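Local coordinates for putative thioesterase yhdA (Lactococcus lactis subsp. lactis, PDB 3GEK), which is a putative hotdog-fold thioesterase of the PaaI family, possibly hydrolysing 1,4-dihydroxy-2-naphthoyl-CoA, though its function is not established, at residues M1-I4 with D5-I9; F15-E18 with N19-K22. The protein carries 7 engineered substitutions. One frame throughout, in Å; residues are numbered along the deposited sequence.

Contact 1 of 2, residues M1-I4 with D5-I9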
loop_
_atom_site.group_PDB
_atom_site.type_symbol
_atom_site.label_atom_id
_atom_site.label_comp_id
_atom_site.label_asym_id
_atom_site.label_seq_id
_atom_site.Cartn_x
_atom_site.Cartn_y
_atom_site.Cartn_z
HETATM N N MSE A 1 -10.335 -8.183 29.122
HETATM C CA MSE A 1 -9.155 -8.375 28.233
HETATM C C MSE A 1 -9.552 -8.267 26.762
HETATM O O MSE A 1 -9.909 -9.266 26.131
HETATM C CB MSE A 1 -8.488 -9.727 28.510
HETATM C CG MSE A 1 -7.377 -9.686 29.550
HETATM SE SE MSE A 1 -5.647 -9.176 28.787
HETATM C CE MSE A 1 -4.640 -8.992 30.451
ATOM N N ASN A 2 -9.502 -7.049 26.224
ATOM C CA ASN A 2 -9.752 -6.836 24.803
ATOM C C ASN A 2 -8.546 -7.261 23.959
ATOM O O ASN A 2 -7.494 -7.610 24.507
ATOM C CB ASN A 2 -10.185 -5.385 24.521
ATOM C CG ASN A 2 -9.067 -4.365 24.739
ATOM O OD1 ASN A 2 -7.930 -4.709 25.059
ATOM N ND2 ASN A 2 -9.398 -3.092 24.552
HETATM N N MSE A 3 -8.704 -7.237 22.650
HETATM C CA MSE A 3 -7.649 -7.637 21.716
HETATM C C MSE A 3 -6.331 -6.914 21.980
HETATM O O MSE A 3 -5.278 -7.547 22.032
HETATM C CB MSE A 3 -8.086 -7.404 20.268
HETATM C CG MSE A 3 -7.208 -8.083 19.227
HETATM SE SE MSE A 3 -7.734 -7.615 17.403
HETATM C CE MSE A 3 -6.693 -5.992 17.199
ATOM N N ILE A 4 -6.406 -5.607 22.148
ATOM C CA ILE A 4 -5.234 -4.763 22.412
ATOM C C ILE A 4 -4.390 -5.295 23.576
ATOM O O ILE A 4 -3.180 -5.479 23.435
ATOM C CB ILE A 4 -5.630 -3.268 22.637
ATOM C CG1 ILE A 4 -6.312 -2.701 21.385
ATOM C CG2 ILE A 4 -4.407 -2.424 23.016
ATOM C CD1 ILE A 4 -6.910 -1.309 21.561
ATOM N N ASP A 5 -5.038 -5.561 24.708
ATOM C CA ASP A 5 -4.340 -6.030 25.900
ATOM C C ASP A 5 -3.820 -7.455 25.727
ATOM O O ASP A 5 -2.723 -7.779 26.185
ATOM C CB ASP A 5 -5.241 -5.935 27.141
ATOM C CG ASP A 5 -5.713 -4.514 27.425
ATOM O OD1 ASP A 5 -4.992 -3.547 27.091
ATOM O OD2 ASP A 5 -6.818 -4.369 27.994
ATOM N N GLN A 6 -4.603 -8.297 25.055
ATOM C CA GLN A 6 -4.211 -9.692 24.824
ATOM C C GLN A 6 -3.014 -9.827 23.881
ATOM O O GLN A 6 -2.292 -10.820 23.928
ATOM C CB GLN A 6 -5.395 -10.519 24.321
ATOM C CG GLN A 6 -6.437 -10.801 25.390
ATOM C CD GLN A 6 -7.467 -11.818 24.950
ATOM O OE1 GLN A 6 -8.655 -11.512 24.867
ATOM N NE2 GLN A 6 -7.018 -13.035 24.666
ATOM N N LEU A 7 -2.803 -8.814 23.044
ATOM C CA LEU A 7 -1.627 -8.744 22.178
ATOM C C LEU A 7 -0.318 -8.740 22.976
ATOM O O LEU A 7 0.723 -9.140 22.461
ATOM C CB LEU A 7 -1.707 -7.514 21.267
ATOM C CG LEU A 7 -2.052 -7.599 19.769
ATOM C CD1 LEU A 7 -2.415 -8.994 19.245
ATOM C CD2 LEU A 7 -3.133 -6.590 19.418
ATOM N N ASN A 8 -0.386 -8.310 24.237
ATOM C CA ASN A 8 0.782 -8.261 25.124
ATOM C C ASN A 8 1.910 -7.393 24.544
ATOM O O ASN A 8 3.034 -7.857 24.338
ATOM C CB ASN A 8 1.274 -9.684 25.452
ATOM C CG ASN A 8 2.107 -9.750 26.729
ATOM O OD1 ASN A 8 2.319 -8.748 27.415
ATOM N ND2 ASN A 8 2.579 -10.945 27.050
ATOM N N ILE A 9 1.584 -6.134 24.264
ATOM C CA ILE A 9 2.576 -5.146 23.838
ATOM C C ILE A 9 3.371 -4.682 25.062
ATOM O O ILE A 9 2.790 -4.210 26.038
ATOM C CB ILE A 9 1.922 -3.918 23.135
ATOM C CG1 ILE A 9 0.937 -4.340 22.029
ATOM C CG2 ILE A 9 2.975 -2.943 22.614
ATOM C CD1 ILE A 9 1.391 -5.488 21.150
HETATM O O HOH W 1 -0.995 -5.121 24.785
#
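N2 and D5 meet at an N-cap: N2 stands just before the short helix 3-6 that opens this hotdog-fold chain, and its OD1 accepts from D5 N at 3.0 Å, the N-H pointing almost straight at the oxygen (165°) from a position tilted 22° out of the amide plane. CG of N2 lies between the backbone N and the carbonyl carbon (chi1 69°), which folds the amide back over the first turn. Main-chain bonds Q6 N to N2 O and L7 N to M3 O, each 3.0 Å, hold the turn together. The tight side is apolar. M3, I4 and L7 lie against helix 49-68, M3 on A54 and the other two on I58, and within the turn M3 CE and L7 CD2 make an apolar contact at 4.2 Å. On the solvent side the selenomethionine M1, bent at chi2, crosses D5 and Q6 with its SE 3.7 Å from D5 CB. Q6 runs extended beyond CG to the subunit interface, where its NE2 is hydrogen-bonded to OE1 of Q6 of the second subunit; the same subunit packs A41 on N2 and N48 on M3 and I4. Past the last turn N8 has positive phi, and the chain swings into strand 9-10. There a water bridges two backbone atoms, donating to I4 O at 2.6 Å and accepting from I9 N at 2.8 Å.

Contact 2 of 2, residues F15-E18 with N19-K22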
loop_
_atom_site.group_PDB
_atom_site.type_symbol
_atom_site.label_atom_id
_atom_site.label_comp_id
_atom_site.label_asym_id
_atom_site.label_seq_id
_atom_site.Cartn_x
_atom_site.Cartn_y
_atom_site.Cartn_z
ATOM N N PHE A 15 10.365 8.460 21.447
ATOM C CA PHE A 15 11.547 9.285 21.735
ATOM C C PHE A 15 12.076 10.028 20.512
ATOM O O PHE A 15 11.766 9.674 19.378
ATOM C CB PHE A 15 12.670 8.428 22.346
ATOM C CG PHE A 15 13.112 7.280 21.466
ATOM C CD1 PHE A 15 12.424 6.069 21.479
ATOM C CD2 PHE A 15 14.217 7.413 20.627
ATOM C CE1 PHE A 15 12.825 5.009 20.669
ATOM C CE2 PHE A 15 14.625 6.360 19.812
ATOM C CZ PHE A 15 13.926 5.154 19.833
ATOM N N THR A 16 12.875 11.062 20.764
ATOM C CA THR A 16 13.609 11.757 19.711
ATOM C C THR A 16 15.094 11.458 19.859
ATOM O O THR A 16 15.561 11.133 20.954
ATOM C CB THR A 16 13.401 13.287 19.765
ATOM O OG1 THR A 16 13.813 13.787 21.042
ATOM C CG2 THR A 16 11.947 13.644 19.542
ATOM N N ASP A 17 15.834 11.564 18.758
ATOM C CA ASP A 17 17.291 11.440 18.805
ATOM C C ASP A 17 17.885 12.690 19.439
ATOM O O ASP A 17 17.301 13.774 19.348
ATOM C CB ASP A 17 17.869 11.243 17.400
ATOM C CG ASP A 17 17.180 10.125 16.634
ATOM O OD1 ASP A 17 17.360 8.941 16.997
ATOM O OD2 ASP A 17 16.457 10.433 15.665
ATOM N N GLU A 18 19.042 12.534 20.083
ATOM C CA GLU A 18 19.766 13.665 20.663
ATOM C C GLU A 18 20.238 14.651 19.596
ATOM O O GLU A 18 20.438 15.831 19.882
ATOM C CB GLU A 18 20.960 13.183 21.497
ATOM C CG GLU A 18 20.614 12.745 22.925
ATOM C CD GLU A 18 20.105 11.310 23.015
ATOM O OE1 GLU A 18 19.828 10.693 21.965
ATOM O OE2 GLU A 18 19.985 10.796 24.149
ATOM N N ASN A 19 20.418 14.159 18.373
ATOM C CA ASN A 19 20.841 14.991 17.244
ATOM C C ASN A 19 19.805 16.052 16.863
ATOM O O ASN A 19 20.161 17.207 16.608
ATOM C CB ASN A 19 21.187 14.114 16.032
ATOM C CG ASN A 19 22.358 13.173 16.303
ATOM O OD1 ASN A 19 22.207 11.948 16.263
ATOM N ND2 ASN A 19 23.529 13.744 16.587
ATOM N N SER A 20 18.530 15.652 16.851
ATOM C CA SER A 20 17.399 16.527 16.509
ATOM C C SER A 20 17.222 17.726 17.443
ATOM O O SER A 20 16.401 18.605 17.177
ATOM C CB SER A 20 16.098 15.721 16.493
ATOM O OG SER A 20 16.111 14.755 15.461
ATOM N N ASP A 21 17.990 17.744 18.529
ATOM C CA ASP A 21 17.872 18.748 19.587
ATOM C C ASP A 21 17.716 20.184 19.073
ATOM O O ASP A 21 16.694 20.833 19.337
ATOM C CB ASP A 21 19.086 18.659 20.520
ATOM C CG ASP A 21 18.743 18.979 21.956
ATOM O OD1 ASP A 21 18.725 20.178 22.313
ATOM O OD2 ASP A 21 18.506 18.024 22.732
ATOM N N LYS A 22 18.725 20.667 18.335
ATOM C CA LYS A 22 18.789 22.081 17.929
ATOM C C LYS A 22 18.171 22.341 16.536
ATOM O O LYS A 22 18.186 23.484 16.048
ATOM C CB LYS A 22 20.238 22.593 17.994
ATOM C CG LYS A 22 20.352 24.074 18.396
ATOM C CD LYS A 22 20.284 24.269 19.925
ATOM C CE LYS A 22 19.682 25.687 20.254
ATOM N NZ LYS A 22 20.600 26.928 19.834
#
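Between D17 and D21 the backbone leaves the extended course of strand 12-16 and coils through helical phi/psi angles at N19, S20 and D21, held across the turn by two weak bonds, S20 N to D17 O and D21 N to E18 O, both 3.4 Å. The second is the straighter, its N-H...O angle 153° against 128°. Side chains add little to this turn beyond their first carbons. D21 CB comes to 3.2 Å from E18 O, beside the carbonyl that its own N-H reaches, and S20 CB lies 3.7 Å from D17 O. The carboxylate of D17 and the hydroxyl of S20 are 4.3 Å apart, OD2 to OG; D17 OD1 forms a salt bridge with K29, and S20 OG, turned beside its own backbone N (chi1 -65°), is hydrogen-bonded to I27 N. E18, N19 and D21 are exposed, whereas S20 is buried. The turn lies at the surface in the connection from strand 12-16 to strand 28-35; just before it, F15 shares backbone bonds with K29 and packs on K29 and S31, and T16 touches Y28.

Contacts 1 and 2 follow one another along the N-terminal part of the chain, yet lie on opposite sides of its centre, with their own centres 31 Å apart and nearest atoms about 13 Å apart. Strand 28-35 relates them: M34 and I35, toward one end, meet the exit of contact 1, while Y28, K29 and S31 meet the beginning of contact 2. Their surroundings differ. Segment 1-9 lies against helix 49-68 and the second subunit, whereas 15-22 is touched by no other chain of the assembly. The position of either contact relative to an active site is not established.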